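Local coordinates for oligopeptide-binding protein oppA (Lactococcus lactis, PDB 3DRF) that captures oligopeptides in a large cavity that closes like a Venus fly-trap and serves their uptake through the OppABCDF ABC transporter, at residues F121-I126 against V144-Y149; V279-K284 against D419-T424; N351-P356 against L543-V548. One frame throughout, in Å; residues are numbered along the deposited sequence. Where two conformers were deposited one is given.

Contact 1 (F121-I126 against V144-Y149); sequences FTYETI and VGLSDY
Glu124 and Tyr149 meet with their side chains at about a right angle, the aliphatic part of the acid lying against the phenol end of the tyrosine. Starting at Glu124 CB, the first atom comes within 3.7 Å of Tyr149 OH. CG draws closer, 3.3 Å from Tyr149 OH, and also touches CZ of that ring. The carboxylate carbon CD stands 3.4 Å from Tyr149 OH, with the carboxylate turned 38° from the ring plane. At the tip the two oxygens part ways: OE1, which also lies at the edge of the Phe121 ring and in its plane, accepts a hydrogen bond from a water (3.0 Å from Glu124 OE1) that is also bonded to Tyr149 OH, while OE2 forms a salt bridge with Lys117, about two turns back on the same helix. Tyr149 can extend to this point because its CG is anti to the backbone N (chi1 180°), which sends the ring out from its own helix.

The second pair is Leu146 and Tyr123, CD2 of the leucine 4.0 Å from CD2 of the ring. The tyrosine hydroxyl is occupied by Tyr119 and by the backbone N of Leu191. Both Leu146 and Tyr149 also touch Ala127. This is local helix-to-helix packing within the solute-binding protein fold, the short helix 146-150 resting against the final turns of helix 116-127.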
# COMPACT_ATOMS: atom_id res chain seq x y z
N PHE A 121 15.47 -4.11 -15.21
CA PHE A 121 14.44 -5.16 -15.42
C PHE A 121 13.21 -4.98 -14.48
O PHE A 121 12.12 -5.23 -14.91
CB PHE A 121 15.06 -6.58 -15.29
CG PHE A 121 14.11 -7.68 -15.72
CD1 PHE A 121 13.85 -8.74 -14.87
CD2 PHE A 121 13.47 -7.63 -16.94
CE1 PHE A 121 13.00 -9.74 -15.25
CE2 PHE A 121 12.58 -8.68 -17.34
CZ PHE A 121 12.36 -9.70 -16.46
N THR A 122 13.43 -4.47 -13.26
CA THR A 122 12.30 -4.08 -12.37
C THR A 122 11.28 -3.17 -13.15
O THR A 122 10.10 -3.36 -13.09
CB THR A 122 12.86 -3.28 -11.21
OG1 THR A 122 13.70 -4.19 -10.43
CG2 THR A 122 11.71 -2.73 -10.33
N TYR A 123 11.81 -2.20 -13.91
CA TYR A 123 10.93 -1.26 -14.65
C TYR A 123 10.10 -2.01 -15.70
O TYR A 123 8.99 -1.70 -15.88
CB TYR A 123 11.74 -0.17 -15.33
CG TYR A 123 12.32 0.86 -14.33
CD1 TYR A 123 13.52 0.61 -13.65
CD2 TYR A 123 11.63 2.04 -14.00
CE1 TYR A 123 14.07 1.53 -12.74
CE2 TYR A 123 12.18 2.98 -13.07
CZ TYR A 123 13.40 2.72 -12.49
OH TYR A 123 13.88 3.65 -11.58
N GLU A 124 10.70 -3.00 -16.36
CA GLU A 124 9.98 -3.77 -17.35
C GLU A 124 8.89 -4.59 -16.70
O GLU A 124 7.85 -4.74 -17.23
CB GLU A 124 10.93 -4.73 -18.12
CG GLU A 124 12.05 -3.95 -18.95
CD GLU A 124 12.86 -4.84 -19.85
OE1 GLU A 124 12.49 -5.96 -19.96
OE2 GLU A 124 13.86 -4.38 -20.38
N THR A 125 9.14 -5.11 -15.50
CA THR A 125 8.09 -5.92 -14.83
C THR A 125 6.81 -5.14 -14.56
O THR A 125 5.79 -5.71 -14.52
CB THR A 125 8.56 -6.64 -13.55
OG1 THR A 125 8.80 -5.68 -12.49
CG2 THR A 125 9.80 -7.51 -13.79
N ILE A 126 6.95 -3.83 -14.33
CA ILE A 126 5.76 -2.96 -14.17
C ILE A 126 5.22 -2.40 -15.50
O ILE A 126 4.05 -2.36 -15.72
CB ILE A 126 6.10 -1.79 -13.19
CG1 ILE A 126 6.40 -2.40 -11.78
CG2 ILE A 126 4.93 -0.82 -13.16
CD1 ILE A 126 6.85 -1.29 -10.74
N VAL A 144 12.10 9.55 -19.18
CA VAL A 144 12.16 9.67 -20.65
C VAL A 144 12.06 8.29 -21.30
O VAL A 144 12.77 7.39 -20.95
CB VAL A 144 13.50 10.42 -21.06
CG1 VAL A 144 13.64 10.43 -22.58
CG2 VAL A 144 13.42 11.89 -20.60
N GLY A 145 11.15 8.19 -22.28
CA GLY A 145 11.00 6.94 -23.02
C GLY A 145 10.10 5.87 -22.37
O GLY A 145 9.75 4.90 -22.98
N LEU A 146 9.74 6.05 -21.12
CA LEU A 146 9.05 4.96 -20.39
C LEU A 146 7.58 4.82 -20.79
O LEU A 146 7.10 3.73 -20.97
CB LEU A 146 9.25 5.08 -18.86
CG LEU A 146 8.75 3.83 -18.04
CD1 LEU A 146 9.24 2.46 -18.52
CD2 LEU A 146 9.25 3.98 -16.59
N SER A 147 6.93 5.94 -21.07
CA SER A 147 5.57 5.89 -21.59
C SER A 147 5.52 5.13 -22.93
O SER A 147 4.70 4.31 -23.14
CB SER A 147 4.98 7.31 -21.73
OG SER A 147 4.86 7.92 -20.47
N ASP A 148 6.46 5.41 -23.81
CA ASP A 148 6.45 4.80 -25.15
C ASP A 148 6.81 3.27 -25.06
O ASP A 148 6.34 2.48 -25.81
CB ASP A 148 7.45 5.55 -26.04
CG ASP A 148 6.87 6.83 -26.66
OD1 ASP A 148 5.72 7.09 -26.59
OD2 ASP A 148 7.68 7.51 -27.22
N TYR A 149 7.67 2.92 -24.10
CA TYR A 149 7.90 1.49 -23.82
C TYR A 149 6.62 0.80 -23.32
O TYR A 149 6.24 -0.19 -23.79
CB TYR A 149 9.05 1.34 -22.83
CG TYR A 149 9.34 -0.12 -22.49
CD1 TYR A 149 10.12 -0.92 -23.34
CD2 TYR A 149 8.79 -0.73 -21.36
CE1 TYR A 149 10.36 -2.26 -23.06
CE2 TYR A 149 9.04 -2.09 -21.08
CZ TYR A 149 9.84 -2.81 -21.93
OH TYR A 149 10.06 -4.12 -21.62
O HOH W 1 9.94 -7.15 -21.02

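Contact 2 (V279-K284 against D419-T424); sequences VSSQYK and DANAET
Asp419 and Ser281 join the two segments through one direct hydrogen bond, Ser281 OG donating to Asp419 OD2 at 2.7 Å. The hydroxyl approaches from above the carboxylate plane, 44° out of it. A water makes a second connection between the same two residues: it accepts from Ser281 N and donates to Asp419 OD2, 3.0 Å from that oxygen. OD2 is thus gripped by two donors, both anchored on Ser281, one through its side chain and one through its backbone. The serine hydroxyl sits between its backbone N and carbonyl carbon (chi1 62°), a position that turns OG across to the aspartate.

The other carboxylate oxygen works within its own segment. Asp419 OD1 accepts from Asn421 N at 2.9 Å, a capping bond that closes an Asx turn over the start of the type I turn that runs from Asp419 to Ala422 and leads into helix 422-435. The same carboxylate therefore ties the approach to that helix to the 3-10 turn 280-282, which comes just before helix 283-287. With a lysine in place of Asp419, Ser281 OG would probably lose its acceptor and the amide of Asn421 its capping partner, leaving the turn less firmly fixed.

Val279 supplies the apolar side of the contact. Its CG2 lies 4.0 Å from Asp419 CB, with the charged OD2 merely near, and the two side chains meet at a slant. Val279 itself is held at its backbone N by the side chain of Gln40. Asn421 adds a smaller touch to the serine, its ND2 3.8 Å from Ser281 CB.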
# COMPACT_ATOMS: atom_id res chain seq x y z
N VAL A 279 -4.49 -6.70 14.86
CA VAL A 279 -5.60 -5.74 14.85
C VAL A 279 -5.66 -4.95 16.19
O VAL A 279 -5.33 -5.44 17.25
CB VAL A 279 -6.96 -6.43 14.59
CG1 VAL A 279 -7.06 -6.84 13.09
CG2 VAL A 279 -7.26 -7.59 15.55
N SER A 280 -6.14 -3.73 16.09
CA SER A 280 -6.26 -2.84 17.24
C SER A 280 -7.14 -3.41 18.36
O SER A 280 -6.89 -3.14 19.53
CB SER A 280 -6.82 -1.50 16.79
OG SER A 280 -5.92 -0.83 15.91
N SER A 281 -8.13 -4.22 18.01
CA SER A 281 -9.08 -4.73 19.01
C SER A 281 -8.43 -5.72 20.01
O SER A 281 -8.98 -5.95 21.03
CB SER A 281 -10.28 -5.39 18.36
OG SER A 281 -9.88 -6.52 17.59
N GLN A 282 -7.29 -6.29 19.66
CA GLN A 282 -6.58 -7.21 20.53
C GLN A 282 -5.51 -6.59 21.42
O GLN A 282 -4.87 -7.24 22.16
CB GLN A 282 -5.95 -8.33 19.64
CG GLN A 282 -7.00 -9.24 18.98
CD GLN A 282 -6.44 -10.16 17.95
OE1 GLN A 282 -5.33 -10.04 17.54
NE2 GLN A 282 -7.24 -11.08 17.54
N TYR A 283 -5.33 -5.29 21.31
CA TYR A 283 -4.24 -4.58 21.99
C TYR A 283 -4.24 -4.77 23.52
O TYR A 283 -3.22 -4.99 24.10
CB TYR A 283 -4.31 -3.08 21.62
CG TYR A 283 -3.13 -2.23 22.10
CD1 TYR A 283 -1.79 -2.62 21.92
CD2 TYR A 283 -3.35 -0.97 22.62
CE1 TYR A 283 -0.76 -1.82 22.29
CE2 TYR A 283 -2.30 -0.19 23.00
CZ TYR A 283 -1.02 -0.61 22.84
OH TYR A 283 0.06 0.20 23.19
N LYS A 284 -5.43 -4.68 24.13
CA LYS A 284 -5.51 -4.81 25.59
C LYS A 284 -5.15 -6.26 26.01
O LYS A 284 -4.42 -6.46 26.92
CB LYS A 284 -6.89 -4.40 26.08
CG LYS A 284 -6.96 -4.44 27.57
CD LYS A 284 -8.20 -3.78 28.04
CE LYS A 284 -8.00 -2.37 28.50
NZ LYS A 284 -9.30 -1.76 29.01
N ASP A 419 -11.57 -8.82 11.78
CA ASP A 419 -11.54 -9.47 13.10
C ASP A 419 -12.96 -9.83 13.53
O ASP A 419 -13.88 -9.76 12.78
CB ASP A 419 -10.83 -8.57 14.15
CG ASP A 419 -11.58 -7.27 14.47
OD1 ASP A 419 -12.72 -7.11 14.14
OD2 ASP A 419 -10.95 -6.38 15.09
N ALA A 420 -13.07 -10.28 14.78
CA ALA A 420 -14.35 -10.76 15.28
C ALA A 420 -15.46 -9.69 15.31
O ALA A 420 -16.56 -10.01 15.41
CB ALA A 420 -14.18 -11.38 16.69
N ASN A 421 -15.08 -8.44 15.21
CA ASN A 421 -16.04 -7.35 15.20
C ASN A 421 -16.45 -6.83 13.81
O ASN A 421 -17.28 -5.93 13.69
CB ASN A 421 -15.51 -6.17 16.00
CG ASN A 421 -15.05 -6.57 17.41
OD1 ASN A 421 -15.75 -7.25 18.09
ND2 ASN A 421 -13.95 -6.02 17.82
N ALA A 422 -15.83 -7.36 12.75
CA ALA A 422 -16.03 -6.80 11.41
C ALA A 422 -17.49 -6.85 10.94
O ALA A 422 -17.98 -5.93 10.38
CB ALA A 422 -15.09 -7.50 10.39
N GLU A 423 -18.18 -7.94 11.22
CA GLU A 423 -19.60 -8.05 10.84
C GLU A 423 -20.46 -7.01 11.59
O GLU A 423 -21.26 -6.33 11.00
CB GLU A 423 -20.18 -9.46 11.15
CG GLU A 423 -19.56 -10.62 10.48
CD GLU A 423 -20.35 -11.06 9.29
OE1 GLU A 423 -21.35 -10.39 8.90
OE2 GLU A 423 -19.87 -12.07 8.78
N THR A 424 -20.20 -6.90 12.87
CA THR A 424 -20.88 -5.94 13.74
C THR A 424 -20.68 -4.50 13.21
O THR A 424 -21.58 -3.74 13.09
CB THR A 424 -20.37 -6.06 15.20
OG1 THR A 424 -20.73 -7.36 15.69
CG2 THR A 424 -21.01 -5.02 16.10
O HOH W 2 -9.36 -3.89 15.29

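Contact 3 (N351-P356 against L543-V548); sequences NGLSTP and LNYTPV
Leu353 meets strand 536-549 both through its backbone and through its side chain. The polar part is a single backbone hydrogen bond from Leu543 N to Leu353 O, 3.0 Å long and fairly straight, with 161° at the hydrogen. It is formed just before strand 354-356 begins, where that short strand pairs antiparallel with 536-549; Thr355 continues the ladder by backbone bonding to Phe541. The short strand thereby joins the mixed sheet in which 536-549 also pairs with 292-307.

The apolar contacts divide between the two methyls of Leu353. CD2 rests against Leu543, 3.8 Å from its CB, and also comes within 3.9 Å of Leu543 O. CD1 goes the other way along the strand, to the aromatic ring of Tyr545: Leu353 CD1 lies 3.7 Å from Tyr545 CD2 and 3.8 Å from Tyr545 CE2. With one methyl on each, the leucine bridges two residues on the same strand, i and i+2. Its side chain crosses both of theirs at about a right angle. The ring of Tyr545 is brought to it by chi1 of 71°, with CG lodged between the backbone N and the carbonyl carbon.

The hydroxyl of Tyr545 bonds to the backbone O of Val279. Its ring also meets that of Tyr283, the planes about 50° apart, and both Tyr283 and Ser280 touch Leu353 as well.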
# COMPACT_ATOMS: atom_id res chain seq x y z
N ASN A 351 -9.20 0.30 21.15
CA ASN A 351 -8.26 0.42 22.30
C ASN A 351 -7.33 1.62 22.20
O ASN A 351 -6.21 1.56 22.56
CB ASN A 351 -7.49 -0.89 22.50
CG ASN A 351 -8.39 -1.99 22.88
OD1 ASN A 351 -9.11 -1.87 23.83
ND2 ASN A 351 -8.39 -3.03 22.14
N GLY A 352 -7.87 2.71 21.66
CA GLY A 352 -7.10 3.94 21.53
C GLY A 352 -6.12 4.01 20.35
O GLY A 352 -5.51 5.03 20.19
N LEU A 353 -6.02 2.97 19.53
CA LEU A 353 -5.01 2.95 18.49
C LEU A 353 -5.45 3.60 17.19
O LEU A 353 -4.61 4.03 16.47
CB LEU A 353 -4.60 1.51 18.21
CG LEU A 353 -3.88 0.82 19.36
CD1 LEU A 353 -3.89 -0.65 19.01
CD2 LEU A 353 -2.46 1.29 19.39
N SER A 354 -6.75 3.68 16.96
CA SER A 354 -7.29 4.28 15.71
C SER A 354 -7.90 5.63 16.01
O SER A 354 -8.68 5.76 16.93
CB SER A 354 -8.35 3.37 15.08
OG SER A 354 -7.77 2.16 14.69
N THR A 355 -7.59 6.60 15.19
CA THR A 355 -8.10 7.94 15.30
C THR A 355 -8.85 8.29 14.00
O THR A 355 -8.29 8.19 12.96
CB THR A 355 -6.94 8.96 15.50
OG1 THR A 355 -6.20 8.61 16.70
CG2 THR A 355 -7.49 10.36 15.62
N PRO A 356 -10.08 8.75 14.10
CA PRO A 356 -10.83 9.12 12.88
C PRO A 356 -10.01 10.15 12.07
O PRO A 356 -9.58 11.15 12.63
CB PRO A 356 -12.11 9.80 13.42
CG PRO A 356 -12.35 9.03 14.75
CD PRO A 356 -10.95 8.86 15.31
N LEU A 543 -1.96 3.85 15.03
CA LEU A 543 -0.67 3.40 15.58
C LEU A 543 -0.59 1.89 15.42
O LEU A 543 -1.56 1.24 15.60
CB LEU A 543 -0.55 3.70 17.10
CG LEU A 543 -0.72 5.13 17.54
CD1 LEU A 543 -0.64 5.25 19.12
CD2 LEU A 543 0.32 5.92 16.86
N ASN A 544 0.57 1.39 15.03
CA ASN A 544 0.88 -0.04 15.01
C ASN A 544 1.45 -0.48 16.37
O ASN A 544 2.05 0.31 17.07
CB ASN A 544 1.94 -0.34 13.92
CG ASN A 544 1.37 -0.28 12.51
OD1 ASN A 544 0.23 -0.45 12.30
ND2 ASN A 544 2.21 0.03 11.58
N TYR A 545 1.31 -1.77 16.67
CA TYR A 545 1.99 -2.40 17.81
C TYR A 545 2.44 -3.79 17.40
O TYR A 545 1.84 -4.40 16.58
CB TYR A 545 1.09 -2.46 19.06
CG TYR A 545 -0.06 -3.47 18.94
CD1 TYR A 545 0.04 -4.73 19.50
CD2 TYR A 545 -1.25 -3.13 18.31
CE1 TYR A 545 -0.96 -5.62 19.45
CE2 TYR A 545 -2.28 -4.04 18.21
CZ TYR A 545 -2.13 -5.29 18.80
OH TYR A 545 -3.15 -6.16 18.77
N THR A 546 3.50 -4.26 18.04
CA THR A 546 4.03 -5.61 17.81
C THR A 546 4.47 -6.16 19.16
O THR A 546 5.33 -5.62 19.78
CB THR A 546 5.26 -5.54 16.89
OG1 THR A 546 4.80 -5.19 15.58
CG2 THR A 546 6.00 -6.92 16.80
N PRO A 547 3.90 -7.26 19.61
CA PRO A 547 4.46 -7.94 20.78
C PRO A 547 5.73 -8.77 20.43
O PRO A 547 5.84 -9.36 19.40
CB PRO A 547 3.32 -8.88 21.21
CG PRO A 547 2.62 -9.24 19.94
CD PRO A 547 2.74 -7.99 19.06
N VAL A 548 6.69 -8.72 21.35
CA VAL A 548 7.98 -9.35 21.20
C VAL A 548 8.31 -10.14 22.47
O VAL A 548 8.34 -9.58 23.53
CB VAL A 548 9.10 -8.30 20.94
CG1 VAL A 548 10.43 -9.01 20.77
CG2 VAL A 548 8.75 -7.44 19.70

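How the contacts relate
Contacts 2 and 3 are neighbours, their centres 12 Å apart, and they share the bond between Tyr545 and Val279 as well as one from Asn351 ND2 to Ser280 O. Their segments alternate along the chain, 279-284, 351-356, 419-424, 543-548, so together they form one patch that joins parts of the chain widely separated in sequence. Segment 279-284 follows strand 274-276 of the five-stranded mixed sheet, whereas contact 3 belongs to the eight-stranded one. Contact 1 comes earlier in the chain and stands apart, about 42 Å from contact 2 and 38 Å from contact 3 between centres, on the opposite side of the chain's centre; it is local, packing two helices close in sequence.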